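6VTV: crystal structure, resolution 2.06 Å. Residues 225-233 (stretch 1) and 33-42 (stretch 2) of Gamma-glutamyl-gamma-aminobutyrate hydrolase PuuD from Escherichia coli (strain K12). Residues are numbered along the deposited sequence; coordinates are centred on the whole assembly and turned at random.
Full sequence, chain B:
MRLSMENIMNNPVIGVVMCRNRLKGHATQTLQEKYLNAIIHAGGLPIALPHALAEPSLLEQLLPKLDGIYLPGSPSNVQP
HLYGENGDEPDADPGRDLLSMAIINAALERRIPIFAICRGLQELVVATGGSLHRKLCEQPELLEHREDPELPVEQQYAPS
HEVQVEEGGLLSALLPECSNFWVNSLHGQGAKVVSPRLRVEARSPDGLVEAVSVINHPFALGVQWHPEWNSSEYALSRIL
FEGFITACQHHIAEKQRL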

# COMPACT_ATOMS: atom_id res chain seq x y z
N TRP B 225 10.87 -11.71 -16.08
CA TRP B 225 9.66 -12.52 -15.99
C TRP B 225 8.95 -12.22 -14.67
O TRP B 225 9.29 -11.28 -13.95
CB TRP B 225 10.01 -14.00 -16.14
CG TRP B 225 10.95 -14.54 -15.11
CD1 TRP B 225 10.63 -15.17 -13.95
CD2 TRP B 225 12.39 -14.53 -15.17
NE1 TRP B 225 11.76 -15.54 -13.27
CE2 TRP B 225 12.86 -15.16 -14.00
CE3 TRP B 225 13.32 -14.04 -16.10
CZ2 TRP B 225 14.22 -15.32 -13.73
CZ3 TRP B 225 14.67 -14.20 -15.83
CH2 TRP B 225 15.10 -14.83 -14.66
N HIS B 226 7.93 -13.02 -14.35
CA HIS B 226 7.06 -12.80 -13.19
C HIS B 226 7.17 -13.99 -12.24
O HIS B 226 6.34 -14.91 -12.30
CB HIS B 226 5.62 -12.57 -13.62
CG HIS B 226 5.36 -11.20 -14.15
ND1 HIS B 226 4.58 -10.28 -13.48
CD2 HIS B 226 5.76 -10.59 -15.29
CE1 HIS B 226 4.53 -9.16 -14.18
NE2 HIS B 226 5.23 -9.32 -15.29
N PRO B 227 8.17 -14.00 -11.36
CA PRO B 227 8.27 -15.10 -10.38
C PRO B 227 7.24 -15.01 -9.26
O PRO B 227 7.09 -15.99 -8.51
CB PRO B 227 9.69 -14.95 -9.84
CG PRO B 227 9.99 -13.49 -9.97
CD PRO B 227 9.23 -13.00 -11.18
N GLU B 228 6.54 -13.89 -9.12
CA GLU B 228 5.52 -13.78 -8.08
C GLU B 228 4.30 -14.64 -8.36
O GLU B 228 3.52 -14.91 -7.44
CB GLU B 228 5.10 -12.31 -7.92
CG GLU B 228 4.00 -11.88 -8.88
CD GLU B 228 4.54 -11.51 -10.26
OE1 GLU B 228 5.76 -11.64 -10.48
OE2 GLU B 228 3.73 -11.09 -11.12
N TRP B 229 4.12 -15.09 -9.60
CA TRP B 229 2.94 -15.86 -10.00
C TRP B 229 2.97 -17.22 -9.32
O TRP B 229 3.78 -18.08 -9.68
CB TRP B 229 2.90 -16.00 -11.51
CG TRP B 229 1.77 -16.84 -12.00
CD1 TRP B 229 1.85 -18.10 -12.52
CD2 TRP B 229 0.38 -16.49 -12.02
NE1 TRP B 229 0.60 -18.56 -12.86
CE2 TRP B 229 -0.32 -17.58 -12.56
CE3 TRP B 229 -0.34 -15.35 -11.63
CZ2 TRP B 229 -1.71 -17.58 -12.73
CZ3 TRP B 229 -1.71 -15.35 -11.80
CH2 TRP B 229 -2.38 -16.45 -12.34
N ASN B 230 2.08 -17.43 -8.35
CA ASN B 230 1.98 -18.68 -7.60
C ASN B 230 3.36 -19.14 -7.14
O ASN B 230 3.75 -20.30 -7.32
CB ASN B 230 1.29 -19.76 -8.42
CG ASN B 230 -0.16 -19.42 -8.73
OD1 ASN B 230 -0.56 -19.36 -9.89
ND2 ASN B 230 -0.95 -19.21 -7.68
N SER B 231 4.10 -18.21 -6.53
CA SER B 231 5.51 -18.43 -6.24
C SER B 231 5.75 -19.68 -5.40
O SER B 231 6.77 -20.35 -5.56
CB SER B 231 6.10 -17.21 -5.53
OG SER B 231 5.43 -16.98 -4.30
N SER B 232 4.81 -20.01 -4.51
CA SER B 232 4.99 -21.19 -3.66
C SER B 232 4.97 -22.48 -4.46
O SER B 232 5.52 -23.49 -4.00
CB SER B 232 3.90 -21.23 -2.58
OG SER B 232 2.60 -21.21 -3.16
N GLU B 233 4.36 -22.48 -5.64
CA GLU B 233 4.23 -23.68 -6.46
C GLU B 233 5.40 -23.88 -7.43
O GLU B 233 5.56 -24.98 -7.95
CB GLU B 233 2.92 -23.64 -7.25
CG GLU B 233 1.68 -23.67 -6.38
CD GLU B 233 1.41 -25.04 -5.78
OE1 GLU B 233 0.98 -25.94 -6.53
OE2 GLU B 233 1.65 -25.21 -4.57
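Stretch 2 (33-42) EKYLNAIIHA

Stretch 2 is helical and lies along the irregular stretch 1, in which His-226 to Trp-229 form a type I beta turn closed by a weak bond from Trp-229 N to His-226 O (3.5 Å). The two stretches run in the same general sense: the CA atoms of Glu-228 and Tyr-35 are 5.4 Å apart, those of Ser-232 and His-41 6.9 Å. Lys-34, Ala-38 and His-41, spaced about one helical turn apart, point CA-to-CB toward stretch 1. Glu-228 is the centre of the contact. Its chi1 of 85° (p) and chi2 of -82° (m) fold the side chain back toward His-226, so that OE2 accepts hydrogen bonds from His-226 ND1 (2.6 Å) and from Lys-34 NZ (2.8 Å), the latter within a salt bridge. In Lys-34, chi1 p and chi2 t bring CD to 4.0 Å from Trp-229 CE3, at the edge of the indole; chi3 t carries the chain on, and chi4 p sets NZ beside the carboxylate. The CA-to-CB bond of Tyr-35 points sideways to stretch 1, but with chi1 m its ring reaches Glu-228: Glu-228 CG lies over one face, 3.9 Å from the ring centroid, and Tyr-35 OH ends 3.1 Å from His-226 CE1, at the imidazole edge. Ala-38 has no side chain beyond CB, and the backbones come close here: its CB is 4.1 Å from Glu-228 CA and 3.2 Å from Ser-231 OG. Ser-231, chi1 p, also uses OG to hold a water at 2.7 Å, which donates to Ala-38 O at 2.9 Å and so bridges the serine hydroxyl to the helix backbone. Farther along, with chi1 t and chi2 -93°, His-41 turns one face of its imidazole to Ser-232, whose CB sits 3.6 Å from the ring centroid, 15° off the ring normal.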

# COMPACT_ATOMS: atom_id res chain seq x y z
N GLU B 33 -1.97 -8.28 -5.16
CA GLU B 33 -1.78 -9.18 -4.02
C GLU B 33 -0.75 -10.27 -4.31
O GLU B 33 -0.08 -10.73 -3.38
CB GLU B 33 -3.11 -9.80 -3.61
CG GLU B 33 -4.05 -8.84 -2.90
CD GLU B 33 -5.20 -9.54 -2.19
OE1 GLU B 33 -5.27 -10.79 -2.26
OE2 GLU B 33 -6.02 -8.85 -1.56
N LYS B 34 -0.61 -10.69 -5.57
CA LYS B 34 0.32 -11.77 -5.86
C LYS B 34 1.76 -11.36 -5.59
O LYS B 34 2.59 -12.21 -5.23
CB LYS B 34 0.15 -12.25 -7.30
CG LYS B 34 0.29 -11.20 -8.39
CD LYS B 34 0.25 -11.87 -9.76
CE LYS B 34 -0.03 -10.88 -10.88
NZ LYS B 34 1.17 -10.06 -11.23
N TYR B 35 2.09 -10.08 -5.75
CA TYR B 35 3.41 -9.61 -5.33
C TYR B 35 3.56 -9.69 -3.82
O TYR B 35 4.64 -9.99 -3.31
CB TYR B 35 3.65 -8.19 -5.83
CG TYR B 35 3.74 -8.08 -7.33
CD1 TYR B 35 4.88 -8.49 -8.02
CD2 TYR B 35 2.67 -7.58 -8.07
CE1 TYR B 35 4.96 -8.40 -9.39
CE2 TYR B 35 2.74 -7.49 -9.45
CZ TYR B 35 3.89 -7.90 -10.10
OH TYR B 35 3.96 -7.81 -11.47
N LEU B 36 2.47 -9.43 -3.09
CA LEU B 36 2.50 -9.49 -1.64
C LEU B 36 2.59 -10.93 -1.14
O LEU B 36 3.35 -11.22 -0.21
CB LEU B 36 1.26 -8.81 -1.06
CG LEU B 36 1.27 -7.29 -1.14
CD1 LEU B 36 -0.13 -6.73 -0.95
CD2 LEU B 36 2.22 -6.74 -0.09
N ASN B 37 1.82 -11.83 -1.74
CA ASN B 37 1.80 -13.22 -1.29
C ASN B 37 3.18 -13.86 -1.40
O ASN B 37 3.56 -14.67 -0.54
CB ASN B 37 0.78 -14.02 -2.10
CG ASN B 37 -0.62 -13.45 -2.00
OD1 ASN B 37 -1.00 -12.87 -0.99
ND2 ASN B 37 -1.40 -13.61 -3.07
N ALA B 38 3.94 -13.51 -2.44
CA ALA B 38 5.25 -14.11 -2.63
C ALA B 38 6.23 -13.67 -1.54
O ALA B 38 7.03 -14.48 -1.06
CB ALA B 38 5.79 -13.77 -4.01
N ILE B 39 6.18 -12.40 -1.16
CA ILE B 39 7.05 -11.91 -0.09
C ILE B 39 6.68 -12.57 1.24
O ILE B 39 7.55 -13.00 2.00
CB ILE B 39 6.97 -10.37 0.01
CG1 ILE B 39 7.73 -9.73 -1.15
CG2 ILE B 39 7.53 -9.89 1.34
CD1 ILE B 39 9.23 -9.84 -1.03
N ILE B 40 5.38 -12.67 1.51
CA ILE B 40 4.91 -13.29 2.75
C ILE B 40 5.41 -14.73 2.84
O ILE B 40 5.97 -15.15 3.86
CB ILE B 40 3.37 -13.24 2.83
CG1 ILE B 40 2.88 -11.79 2.95
CG2 ILE B 40 2.87 -14.08 3.99
CD1 ILE B 40 3.13 -11.18 4.31
N HIS B 41 5.23 -15.50 1.77
CA HIS B 41 5.61 -16.91 1.78
C HIS B 41 7.11 -17.09 2.01
O HIS B 41 7.54 -18.09 2.58
CB HIS B 41 5.18 -17.58 0.48
CG HIS B 41 5.35 -19.07 0.48
ND1 HIS B 41 6.48 -19.70 0.01
CD2 HIS B 41 4.51 -20.06 0.90
CE1 HIS B 41 6.34 -21.01 0.13
NE2 HIS B 41 5.16 -21.25 0.67
N ALA B 42 7.92 -16.12 1.57
CA ALA B 42 9.36 -16.19 1.72
C ALA B 42 9.85 -15.67 3.07
O ALA B 42 11.05 -15.76 3.35
CB ALA B 42 10.05 -15.43 0.59
O HOH W 1 7.60 -16.89 -2.62